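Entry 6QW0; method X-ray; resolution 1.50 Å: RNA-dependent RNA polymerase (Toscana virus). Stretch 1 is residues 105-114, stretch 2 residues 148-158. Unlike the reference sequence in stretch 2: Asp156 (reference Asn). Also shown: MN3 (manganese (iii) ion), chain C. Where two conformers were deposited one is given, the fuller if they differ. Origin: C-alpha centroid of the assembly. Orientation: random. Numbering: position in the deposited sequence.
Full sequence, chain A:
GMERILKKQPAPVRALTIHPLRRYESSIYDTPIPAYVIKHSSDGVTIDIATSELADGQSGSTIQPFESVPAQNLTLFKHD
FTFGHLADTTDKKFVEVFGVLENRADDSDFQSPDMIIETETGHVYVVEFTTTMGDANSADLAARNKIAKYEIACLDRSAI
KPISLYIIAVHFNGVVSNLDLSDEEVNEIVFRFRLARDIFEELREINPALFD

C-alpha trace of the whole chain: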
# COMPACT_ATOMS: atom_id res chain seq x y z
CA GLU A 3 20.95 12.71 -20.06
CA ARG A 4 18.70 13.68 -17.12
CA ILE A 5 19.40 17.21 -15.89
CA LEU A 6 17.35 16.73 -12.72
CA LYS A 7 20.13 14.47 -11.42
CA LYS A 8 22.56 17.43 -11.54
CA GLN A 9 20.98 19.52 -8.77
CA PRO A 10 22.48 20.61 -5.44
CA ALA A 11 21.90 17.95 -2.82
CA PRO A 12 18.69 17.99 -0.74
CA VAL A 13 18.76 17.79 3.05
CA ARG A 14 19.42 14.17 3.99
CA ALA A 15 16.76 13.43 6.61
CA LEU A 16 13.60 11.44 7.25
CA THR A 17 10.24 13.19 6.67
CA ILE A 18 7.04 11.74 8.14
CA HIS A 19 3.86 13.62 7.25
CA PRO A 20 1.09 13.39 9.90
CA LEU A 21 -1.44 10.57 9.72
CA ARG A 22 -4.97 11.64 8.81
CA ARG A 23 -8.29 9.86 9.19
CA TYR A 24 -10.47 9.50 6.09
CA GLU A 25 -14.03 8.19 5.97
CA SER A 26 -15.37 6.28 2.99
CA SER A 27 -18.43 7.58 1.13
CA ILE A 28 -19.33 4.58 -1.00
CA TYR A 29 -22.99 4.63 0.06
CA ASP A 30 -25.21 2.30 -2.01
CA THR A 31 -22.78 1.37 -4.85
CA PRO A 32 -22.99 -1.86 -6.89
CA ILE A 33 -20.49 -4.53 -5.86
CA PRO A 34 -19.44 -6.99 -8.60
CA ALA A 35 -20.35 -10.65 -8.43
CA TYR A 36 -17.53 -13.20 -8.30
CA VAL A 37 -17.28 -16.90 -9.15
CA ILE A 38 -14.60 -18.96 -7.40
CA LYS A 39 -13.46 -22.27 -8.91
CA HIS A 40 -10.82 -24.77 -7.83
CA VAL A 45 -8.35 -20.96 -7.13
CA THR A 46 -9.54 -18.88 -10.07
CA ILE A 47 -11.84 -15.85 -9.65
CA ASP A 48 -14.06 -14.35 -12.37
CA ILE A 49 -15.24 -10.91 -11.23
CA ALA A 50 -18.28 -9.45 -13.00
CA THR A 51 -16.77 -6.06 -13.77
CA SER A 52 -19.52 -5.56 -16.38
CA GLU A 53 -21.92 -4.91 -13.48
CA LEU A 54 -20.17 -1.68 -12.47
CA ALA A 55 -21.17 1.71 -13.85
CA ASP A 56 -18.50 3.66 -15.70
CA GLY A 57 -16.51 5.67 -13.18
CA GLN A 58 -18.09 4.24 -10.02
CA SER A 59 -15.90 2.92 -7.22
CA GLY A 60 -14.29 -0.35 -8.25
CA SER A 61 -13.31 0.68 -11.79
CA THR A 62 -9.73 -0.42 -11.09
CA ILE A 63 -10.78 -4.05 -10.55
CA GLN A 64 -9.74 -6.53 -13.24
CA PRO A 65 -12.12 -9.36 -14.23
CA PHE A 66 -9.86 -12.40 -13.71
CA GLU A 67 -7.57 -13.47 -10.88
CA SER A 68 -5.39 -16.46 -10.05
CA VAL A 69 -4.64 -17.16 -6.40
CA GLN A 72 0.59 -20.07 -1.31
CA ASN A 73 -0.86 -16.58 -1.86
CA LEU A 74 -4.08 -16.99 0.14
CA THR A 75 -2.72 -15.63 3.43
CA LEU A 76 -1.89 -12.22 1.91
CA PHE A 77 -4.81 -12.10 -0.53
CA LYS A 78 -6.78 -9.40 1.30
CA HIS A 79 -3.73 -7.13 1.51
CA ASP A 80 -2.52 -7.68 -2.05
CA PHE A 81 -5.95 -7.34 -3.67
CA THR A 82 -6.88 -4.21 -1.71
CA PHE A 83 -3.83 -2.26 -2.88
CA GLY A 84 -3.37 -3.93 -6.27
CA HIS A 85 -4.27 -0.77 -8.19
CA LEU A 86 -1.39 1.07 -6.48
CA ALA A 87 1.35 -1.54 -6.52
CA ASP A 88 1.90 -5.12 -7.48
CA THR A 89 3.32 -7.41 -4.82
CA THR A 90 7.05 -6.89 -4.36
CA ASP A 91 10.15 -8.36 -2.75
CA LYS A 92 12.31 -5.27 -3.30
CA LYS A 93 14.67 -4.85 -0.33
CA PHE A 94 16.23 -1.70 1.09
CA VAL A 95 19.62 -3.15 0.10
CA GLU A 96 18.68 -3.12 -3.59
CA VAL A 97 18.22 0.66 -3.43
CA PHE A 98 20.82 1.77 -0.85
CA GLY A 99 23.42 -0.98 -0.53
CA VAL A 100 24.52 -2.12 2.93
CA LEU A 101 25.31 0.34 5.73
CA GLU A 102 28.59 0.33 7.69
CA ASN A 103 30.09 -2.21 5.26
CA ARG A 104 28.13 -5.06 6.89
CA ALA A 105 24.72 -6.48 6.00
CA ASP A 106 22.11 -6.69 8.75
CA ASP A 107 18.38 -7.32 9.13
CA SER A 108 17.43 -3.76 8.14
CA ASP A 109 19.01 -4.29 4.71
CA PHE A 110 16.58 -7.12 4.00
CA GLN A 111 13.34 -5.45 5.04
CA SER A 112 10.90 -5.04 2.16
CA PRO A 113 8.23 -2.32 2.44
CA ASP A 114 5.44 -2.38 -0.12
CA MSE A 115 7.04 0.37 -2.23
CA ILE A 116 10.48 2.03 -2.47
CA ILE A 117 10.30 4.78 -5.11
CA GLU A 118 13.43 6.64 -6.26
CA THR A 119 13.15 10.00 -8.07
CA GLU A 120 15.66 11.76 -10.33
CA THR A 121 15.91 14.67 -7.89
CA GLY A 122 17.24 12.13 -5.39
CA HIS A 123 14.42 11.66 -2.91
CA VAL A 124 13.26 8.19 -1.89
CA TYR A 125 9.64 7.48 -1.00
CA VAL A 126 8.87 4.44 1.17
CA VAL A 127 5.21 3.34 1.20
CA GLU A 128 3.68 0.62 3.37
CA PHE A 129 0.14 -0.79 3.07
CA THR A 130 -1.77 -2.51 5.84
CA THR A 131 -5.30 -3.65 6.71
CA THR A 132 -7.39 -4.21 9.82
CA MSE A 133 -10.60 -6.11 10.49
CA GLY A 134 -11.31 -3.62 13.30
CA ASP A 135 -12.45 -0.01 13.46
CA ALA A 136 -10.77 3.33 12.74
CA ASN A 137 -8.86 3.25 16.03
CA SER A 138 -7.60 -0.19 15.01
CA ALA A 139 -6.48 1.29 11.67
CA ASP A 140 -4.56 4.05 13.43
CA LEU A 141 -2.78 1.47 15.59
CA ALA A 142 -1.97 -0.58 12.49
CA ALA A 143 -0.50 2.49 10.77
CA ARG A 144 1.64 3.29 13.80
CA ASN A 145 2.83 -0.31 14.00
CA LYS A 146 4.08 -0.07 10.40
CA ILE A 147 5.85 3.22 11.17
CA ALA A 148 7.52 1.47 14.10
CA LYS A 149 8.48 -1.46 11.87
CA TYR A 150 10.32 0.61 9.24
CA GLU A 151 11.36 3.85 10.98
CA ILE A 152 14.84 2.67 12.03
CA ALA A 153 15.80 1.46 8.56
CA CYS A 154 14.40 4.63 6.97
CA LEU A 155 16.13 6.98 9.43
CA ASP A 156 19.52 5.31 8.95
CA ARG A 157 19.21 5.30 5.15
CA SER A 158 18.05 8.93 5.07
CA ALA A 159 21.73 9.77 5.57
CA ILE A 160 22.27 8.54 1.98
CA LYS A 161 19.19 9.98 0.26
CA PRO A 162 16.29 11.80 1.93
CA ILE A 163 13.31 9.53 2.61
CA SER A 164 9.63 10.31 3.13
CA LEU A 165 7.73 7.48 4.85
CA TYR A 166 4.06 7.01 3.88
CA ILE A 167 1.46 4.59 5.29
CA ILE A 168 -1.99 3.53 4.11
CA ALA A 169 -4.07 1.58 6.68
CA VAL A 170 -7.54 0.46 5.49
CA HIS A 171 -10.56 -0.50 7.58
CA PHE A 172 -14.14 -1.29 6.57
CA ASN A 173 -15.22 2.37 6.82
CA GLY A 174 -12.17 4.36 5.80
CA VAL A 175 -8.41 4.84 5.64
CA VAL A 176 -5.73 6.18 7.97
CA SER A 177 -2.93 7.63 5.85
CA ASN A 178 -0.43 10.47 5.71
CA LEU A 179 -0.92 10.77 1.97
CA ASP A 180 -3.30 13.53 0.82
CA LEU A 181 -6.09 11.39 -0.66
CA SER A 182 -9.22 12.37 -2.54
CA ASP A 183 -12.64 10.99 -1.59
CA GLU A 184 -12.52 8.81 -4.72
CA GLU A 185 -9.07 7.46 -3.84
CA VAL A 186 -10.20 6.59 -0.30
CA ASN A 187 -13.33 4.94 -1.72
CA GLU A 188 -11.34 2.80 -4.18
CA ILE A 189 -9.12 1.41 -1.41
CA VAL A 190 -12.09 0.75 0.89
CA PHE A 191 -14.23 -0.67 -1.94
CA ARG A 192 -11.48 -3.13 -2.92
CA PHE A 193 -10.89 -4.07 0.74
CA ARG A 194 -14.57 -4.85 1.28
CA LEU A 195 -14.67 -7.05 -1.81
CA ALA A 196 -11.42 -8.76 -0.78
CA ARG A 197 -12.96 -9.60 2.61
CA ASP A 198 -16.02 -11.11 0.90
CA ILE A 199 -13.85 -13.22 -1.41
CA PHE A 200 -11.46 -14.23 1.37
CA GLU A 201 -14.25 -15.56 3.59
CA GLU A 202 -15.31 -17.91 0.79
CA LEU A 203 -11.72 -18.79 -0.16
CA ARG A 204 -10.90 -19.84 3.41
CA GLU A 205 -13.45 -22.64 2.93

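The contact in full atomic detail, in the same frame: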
# COMPACT_ATOMS: atom_id res chain seq x y z
N ALA A 105 26.16 -6.25 6.14
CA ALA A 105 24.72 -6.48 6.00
C ALA A 105 24.10 -6.80 7.36
O ALA A 105 24.72 -7.44 8.22
CB ALA A 105 24.46 -7.62 5.02
N ASP A 106 22.87 -6.34 7.56
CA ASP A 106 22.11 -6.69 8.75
C ASP A 106 20.63 -6.81 8.38
O ASP A 106 20.26 -6.69 7.20
CB ASP A 106 22.37 -5.69 9.89
CG ASP A 106 21.87 -4.29 9.58
OD1 ASP A 106 21.26 -4.06 8.51
OD2 ASP A 106 22.10 -3.40 10.42
N ASP A 107 19.78 -7.03 9.39
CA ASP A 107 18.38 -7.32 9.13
C ASP A 107 17.68 -6.15 8.43
O ASP A 107 16.78 -6.37 7.61
CB ASP A 107 17.66 -7.67 10.43
CG ASP A 107 18.06 -9.03 10.97
OD1 ASP A 107 18.76 -9.78 10.24
OD2 ASP A 107 17.68 -9.36 12.11
N SER A 108 18.07 -4.92 8.76
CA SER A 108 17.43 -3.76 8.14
C SER A 108 17.63 -3.76 6.63
O SER A 108 16.75 -3.30 5.89
CB SER A 108 17.97 -2.47 8.75
OG SER A 108 19.35 -2.34 8.49
N ASP A 109 18.77 -4.27 6.15
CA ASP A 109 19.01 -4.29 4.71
C ASP A 109 18.00 -5.15 3.97
O ASP A 109 17.75 -4.93 2.78
CB ASP A 109 20.43 -4.79 4.42
CG ASP A 109 21.49 -3.80 4.83
OD1 ASP A 109 21.45 -2.64 4.36
OD2 ASP A 109 22.38 -4.18 5.62
N PHE A 110 17.42 -6.14 4.65
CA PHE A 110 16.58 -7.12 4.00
C PHE A 110 15.10 -6.94 4.33
O PHE A 110 14.29 -7.80 4.00
CB PHE A 110 17.05 -8.53 4.38
CG PHE A 110 18.51 -8.75 4.10
CD1 PHE A 110 19.00 -8.61 2.82
CD2 PHE A 110 19.39 -9.05 5.12
CE1 PHE A 110 20.35 -8.80 2.55
CE2 PHE A 110 20.74 -9.24 4.86
CZ PHE A 110 21.22 -9.11 3.57
N GLN A 111 14.74 -5.82 4.96
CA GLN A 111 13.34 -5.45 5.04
C GLN A 111 12.82 -5.04 3.67
O GLN A 111 13.55 -4.52 2.83
CB GLN A 111 13.15 -4.30 6.03
CG GLN A 111 13.32 -4.69 7.48
CD GLN A 111 12.79 -3.62 8.41
OE1 GLN A 111 13.28 -2.49 8.42
NE2 GLN A 111 11.78 -3.96 9.20
N SER A 112 11.52 -5.25 3.46
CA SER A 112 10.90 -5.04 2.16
C SER A 112 9.54 -4.37 2.32
O SER A 112 8.49 -5.03 2.33
CB SER A 112 10.75 -6.36 1.41
OG SER A 112 10.19 -6.17 0.12
N PRO A 113 9.52 -3.04 2.43
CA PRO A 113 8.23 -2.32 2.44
C PRO A 113 7.52 -2.50 1.11
O PRO A 113 8.09 -2.96 0.12
CB PRO A 113 8.63 -0.85 2.65
CG PRO A 113 10.14 -0.85 2.86
CD PRO A 113 10.66 -2.13 2.28
N ASP A 114 6.24 -2.12 1.08
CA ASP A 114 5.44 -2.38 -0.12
C ASP A 114 5.95 -1.61 -1.33
O ASP A 114 5.83 -2.09 -2.47
CB ASP A 114 3.97 -2.03 0.13
CG ASP A 114 3.25 -3.10 0.93
OD1 ASP A 114 3.29 -4.28 0.52
OD2 ASP A 114 2.68 -2.79 1.99
N ALA A 148 6.54 2.05 13.19
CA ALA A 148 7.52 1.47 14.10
C ALA A 148 8.36 0.39 13.43
O ALA A 148 9.55 0.24 13.75
CB ALA A 148 6.82 0.88 15.33
N LYS A 149 7.78 -0.35 12.49
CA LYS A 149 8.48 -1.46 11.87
C LYS A 149 9.59 -0.98 10.94
O LYS A 149 10.63 -1.63 10.84
CB LYS A 149 7.48 -2.33 11.11
CG LYS A 149 8.09 -3.52 10.38
CD LYS A 149 7.04 -4.24 9.55
CE LYS A 149 7.57 -5.52 8.94
NZ LYS A 149 7.81 -6.56 9.99
N TYR A 150 9.39 0.16 10.27
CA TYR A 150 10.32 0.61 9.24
C TYR A 150 11.10 1.87 9.59
O TYR A 150 12.00 2.24 8.83
CB TYR A 150 9.55 0.84 7.93
CG TYR A 150 9.05 -0.45 7.36
CD1 TYR A 150 9.95 -1.41 6.90
CD2 TYR A 150 7.69 -0.75 7.31
CE1 TYR A 150 9.51 -2.61 6.38
CE2 TYR A 150 7.25 -1.96 6.79
CZ TYR A 150 8.17 -2.88 6.33
OH TYR A 150 7.75 -4.08 5.82
N GLU A 151 10.80 2.52 10.72
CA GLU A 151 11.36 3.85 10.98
C GLU A 151 12.87 3.81 11.18
O GLU A 151 13.57 4.73 10.74
CB GLU A 151 10.68 4.48 12.20
CG GLU A 151 10.77 3.64 13.46
CD GLU A 151 10.84 4.47 14.72
OE1 GLU A 151 11.38 5.59 14.68
OE2 GLU A 151 10.35 3.99 15.77
N ILE A 152 13.40 2.75 11.81
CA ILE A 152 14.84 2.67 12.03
C ILE A 152 15.57 2.54 10.70
O ILE A 152 16.54 3.27 10.43
CB ILE A 152 15.18 1.49 12.97
CG1 ILE A 152 14.80 1.83 14.41
CG2 ILE A 152 16.67 1.14 12.88
CD1 ILE A 152 15.18 0.74 15.41
N ALA A 153 15.13 1.62 9.84
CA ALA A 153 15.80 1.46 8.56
C ALA A 153 15.70 2.72 7.71
O ALA A 153 16.66 3.09 7.02
CB ALA A 153 15.23 0.26 7.80
N CYS A 154 14.55 3.41 7.76
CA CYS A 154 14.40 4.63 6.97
C CYS A 154 15.26 5.77 7.52
O CYS A 154 15.88 6.51 6.75
CB CYS A 154 12.93 5.07 6.94
SG CYS A 154 11.85 3.99 5.98
N LEU A 155 15.29 5.94 8.85
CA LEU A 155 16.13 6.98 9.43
C LEU A 155 17.60 6.77 9.05
O LEU A 155 18.27 7.69 8.56
CB LEU A 155 15.99 7.01 10.96
CG LEU A 155 16.80 8.11 11.65
CD1 LEU A 155 16.35 9.48 11.15
CD2 LEU A 155 16.63 8.02 13.16
N ASP A 156 18.11 5.56 9.25
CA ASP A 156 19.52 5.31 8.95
C ASP A 156 19.84 5.57 7.48
O ASP A 156 20.89 6.15 7.16
CB ASP A 156 19.88 3.87 9.32
CG ASP A 156 19.89 3.64 10.82
OD1 ASP A 156 19.76 4.61 11.60
OD2 ASP A 156 20.04 2.46 11.22
N ARG A 157 18.96 5.14 6.58
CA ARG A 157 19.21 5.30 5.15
C ARG A 157 18.95 6.72 4.67
O ARG A 157 19.41 7.10 3.60
CB ARG A 157 18.39 4.27 4.37
CG ARG A 157 19.09 2.89 4.45
CD ARG A 157 18.17 1.66 4.34
NE ARG A 157 18.97 0.47 4.67
CZ ARG A 157 19.22 0.08 5.92
NH1 ARG A 157 18.72 0.77 6.95
NH2 ARG A 157 19.97 -1.00 6.14
N SER A 158 18.24 7.54 5.46
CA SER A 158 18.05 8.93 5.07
C SER A 158 19.36 9.70 5.06
O SER A 158 19.41 10.80 4.49
CB SER A 158 17.02 9.61 6.00
OG SER A 158 17.54 9.94 7.28
MN MN3 C . 2.01 -4.17 3.64
O HOH W 1 21.76 -1.22 8.76
O HOH W 2 20.21 -1.08 2.72
O HOH W 3 13.55 -0.78 10.53
O HOH W 4 10.48 -7.01 9.07
O HOH W 5 9.69 -6.18 5.57
O HOH W 6 3.20 -6.21 3.49
O HOH W 7 1.61 -5.52 5.53

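The most unusual feature of this contact is a kinked helix whose lost backbone hydrogen bonds are partly made good from across the interface. At the kink, the N atoms of Ile152 and Ala153 have no bond to the preceding turn, which leaves Lys149 O without its usual partner at Ala153 N. Gln111 of the other stretch fills the gap. Gln111 NE2 donates to Lys149 O at 3.1 Å, nearly straight at 168°. Water 3 lies 2.7 Å from Gln111 OE1 and 3.1 Å from Lys149 O, with more acceptors in reach than it has protons, and accepts from Ala153 N at 3.0 Å, so it sits inserted between the carbonyl and the amide that a regular helix would join directly. The rule to draw is that a side-chain amide can serve a helix carbonyl left unpaired at a kink.

Around this patch the backbones meet at modest distances. Stretch 1 runs from a short 3-10 segment, residues 107-110, into a loop, and its closest CA approach to the helix is from Ser108 CA to Ala153 CA, 5.5 Å. The residues here are small on both sides: Ser108 CB lies 4.0 Å from Ala153 CB, and Gln111 OE1 comes within 3.4 Å of Ala153 CB. Farther along, Pro113 CA and Tyr150 CA are 7.7 Å apart, with the aromatic ring of Tyr150 reaching toward the loop.

At the 3-10 end the chemistry is ionic. Arg157 reaches back along its own helix, and Arg157 NH1 donates to Ala153 O at 3.1 Å, which helps fix the guanidinium. Arg157 NH2 donates to Ser108 OG and to Asp109 OD1, each at 2.8 Å, the latter within a salt bridge. Asp109 OD1 lies near the guanidinium plane, where donors point, whereas Ser108 O sits over one face. Water 2 adds a second link, donating to Asp109 OD1 at 2.6 Å and accepting from Arg157 NE at 2.8 Å.

The acidic group is also held by bonds within its own stretch. Ser108 OG donates to Asp106 OD1 at 2.6 Å, so the hydroxyl donates to Asp106 while accepting from Arg157 NH2. Asp106 N donates to Asp109 OD2 at 2.9 Å, while the other oxygen of that carboxylate makes the salt bridge. Asp106 itself stays beyond salt-bridge range, with Asp106 OD1 4.1 Å from Arg157 NH2, but water 1 lies 2.8 Å from Asp106 OD2 and accepts from Arg157 NH2 at 3.2 Å.

The other end is greasier. Pro113 lies over a face of the Tyr150 ring, Pro113 CB being 4.3 Å from the ring centroid and 13° off the normal, a CH-pi contact. The phenol's polar tip meets water 5, which lies 2.9 Å from Tyr150 OH and accepts from Ser112 N at 2.9 Å. Just beyond, Asp114 OD2 binds the manganese ion MN3 at 2.2 Å, so the loop leads from this packing directly into a metal site.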